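Local coordinates for periplasmic binding protein (Sulfurospirillum deleyianum, PDB 4PAG) that probably binds a solute in the periplasm for an ABC transporter, as in the iron and cobalamin binding protein family, and holds a bound histidine, at residues A[95-99]-A[100-104]. Sequence-based numbering, arbitrary orientation.
Sequences TWDTP and LLNEK
In the beta-alpha-beta unit formed by strand 92-96, helix 99-112 and strand 116-119, the tight connection into the helix is held by Asn102, whose amide turns back to Asp97 and Thr98. Its ND2 donates to Asp97 OD1 at 2.9 Å, meeting that oxygen nearly along the C-O axis, with carboxylate and amide planes 43° apart. Its OD1 takes a weak bond from Thr98 N and another hydrogen from a water that is also hydrogen-bonded to Thr95 OG1. Asparagine suits the place because one short amide offers both a donor and an acceptor. An alanine here would probably leave Thr98 N and the Asp97 carboxylate without these partners and the connection freer to move. Thr98 O accepts from Leu101 N at 3.0 Å and, weakly, from Asn102 N, while Pro99, which has no N-H to give, costs no backbone bond at this place in the turn. On the apolar side of the turn, Leu101 CD1 lies over one face of the Trp96 six-membered ring in a CH-pi contact, offset toward the rim at Trp96 CE3 (3.5 Å). The indole lies there because its CG stands anti to the backbone N (chi1 -178°). Thr98 CG2 shares that face and touches Leu101 CD1 at 3.7 Å; the threonine thus gives its methyl to the apolar patch and its hydroxyl to Asp122, which also binds Trp96 NE1. The apolar contact and the amide's donor and acceptor together probably steady the turn from strand to helix, and the nearby amide N-H would probably favour a charged Asp97.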
loop_
_atom_site.group_PDB
_atom_site.type_symbol
_atom_site.label_atom_id
_atom_site.label_comp_id
_atom_site.label_asym_id
_atom_site.label_seq_id
_atom_site.Cartn_x
_atom_site.Cartn_y
_atom_site.Cartn_z
ATOM N N THR A 95 4.153 -12.158 8.518
ATOM C CA THR A 95 4.339 -10.838 9.111
ATOM C C THR A 95 5.061 -9.847 8.204
ATOM O O THR A 95 5.683 -10.215 7.201
ATOM C CB THR A 95 5.075 -10.908 10.464
ATOM O OG1 THR A 95 6.474 -11.129 10.258
ATOM C CG2 THR A 95 4.513 -12.011 11.327
ATOM N N TRP A 96 4.958 -8.580 8.593
ATOM C CA TRP A 96 5.577 -7.458 7.896
ATOM C C TRP A 96 6.990 -7.234 8.459
ATOM O O TRP A 96 7.151 -6.896 9.623
ATOM C CB TRP A 96 4.661 -6.248 8.097
ATOM C CG TRP A 96 5.027 -4.960 7.450
ATOM C CD1 TRP A 96 6.069 -4.703 6.609
ATOM C CD2 TRP A 96 4.296 -3.739 7.571
ATOM N NE1 TRP A 96 6.045 -3.382 6.222
ATOM C CE2 TRP A 96 4.967 -2.770 6.805
ATOM C CE3 TRP A 96 3.155 -3.365 8.286
ATOM C CZ2 TRP A 96 4.520 -1.451 6.712
ATOM C CZ3 TRP A 96 2.707 -2.056 8.192
ATOM C CH2 TRP A 96 3.396 -1.114 7.416
ATOM N N ASP A 97 8.006 -7.470 7.628
ATOM C CA ASP A 97 9.411 -7.346 8.035
ATOM C C ASP A 97 9.869 -5.901 7.878
ATOM O O ASP A 97 10.379 -5.521 6.822
ATOM C CB ASP A 97 10.292 -8.276 7.180
ATOM C CG ASP A 97 11.773 -8.201 7.535
ATOM O OD1 ASP A 97 12.153 -7.473 8.475
ATOM O OD2 ASP A 97 12.565 -8.895 6.857
ATOM N N THR A 98 9.686 -5.099 8.924
ATOM C CA THR A 98 10.118 -3.696 8.899
ATOM C C THR A 98 10.618 -3.320 10.306
ATOM O O THR A 98 10.034 -3.767 11.308
ATOM C CB THR A 98 8.981 -2.778 8.377
ATOM O OG1 THR A 98 9.485 -1.462 8.083
ATOM C CG2 THR A 98 7.829 -2.690 9.367
ATOM N N PRO A 99 11.720 -2.544 10.389
ATOM C CA PRO A 99 12.414 -2.367 11.674
ATOM C C PRO A 99 11.580 -1.784 12.803
ATOM O O PRO A 99 11.751 -2.192 13.938
ATOM C CB PRO A 99 13.595 -1.440 11.349
ATOM C CG PRO A 99 13.580 -1.205 9.887
ATOM C CD PRO A 99 12.515 -2.046 9.252
ATOM N N LEU A 100 10.678 -0.853 12.505
ATOM C CA LEU A 100 9.835 -0.268 13.539
ATOM C C LEU A 100 8.776 -1.232 14.098
ATOM O O LEU A 100 8.179 -0.934 15.127
ATOM C CB LEU A 100 9.165 1.013 13.026
ATOM C CG LEU A 100 10.126 2.150 12.652
ATOM C CD1 LEU A 100 9.380 3.251 11.914
ATOM C CD2 LEU A 100 10.837 2.719 13.870
ATOM N N LEU A 101 8.542 -2.369 13.438
ATOM C CA LEU A 101 7.566 -3.368 13.929
ATOM C C LEU A 101 8.151 -4.707 14.388
ATOM O O LEU A 101 7.476 -5.454 15.097
ATOM C CB LEU A 101 6.492 -3.639 12.860
ATOM C CG LEU A 101 5.593 -2.434 12.549
ATOM C CD1 LEU A 101 4.695 -2.703 11.354
ATOM C CD2 LEU A 101 4.757 -2.051 13.753
ATOM N N ASN A 102 9.385 -5.020 13.999
ATOM C CA ASN A 102 9.908 -6.384 14.176
ATOM C C ASN A 102 10.051 -6.811 15.640
ATOM O O ASN A 102 9.819 -7.971 15.955
ATOM C CB ASN A 102 11.246 -6.569 13.437
ATOM C CG ASN A 102 11.080 -6.666 11.927
ATOM O OD1 ASN A 102 10.002 -6.978 11.418
ATOM N ND2 ASN A 102 12.155 -6.404 11.203
ATOM N N GLU A 103 10.414 -5.880 16.525
ATOM C CA GLU A 103 10.645 -6.212 17.943
ATOM C C GLU A 103 9.368 -6.734 18.598
ATOM O O GLU A 103 9.319 -7.871 19.082
ATOM C CB GLU A 103 11.174 -4.996 18.725
ATOM C CG GLU A 103 11.527 -5.303 20.179
ATOM C CD GLU A 103 12.071 -4.107 20.955
ATOM O OE1 GLU A 103 11.946 -2.954 20.494
ATOM O OE2 GLU A 103 12.620 -4.320 22.055
ATOM N N LYS A 104 8.336 -5.894 18.596
ATOM C CA LYS A 104 7.049 -6.233 19.200
ATOM C C LYS A 104 6.440 -7.483 18.560
ATOM O O LYS A 104 5.866 -8.332 19.258
ATOM C CB LYS A 104 6.095 -5.039 19.080
ATOM C CG LYS A 104 4.650 -5.307 19.478
ATOM C CD LYS A 104 4.362 -4.940 20.924
ATOM C CE LYS A 104 2.962 -5.368 21.360
ATOM N NZ LYS A 104 1.886 -5.066 20.365
HETATM O O HOH W 1 8.162 -9.289 11.538
HETATM O O HOH W 2 10.116 0.314 9.918
HETATM O O HOH W 3 10.812 -2.930 16.282
#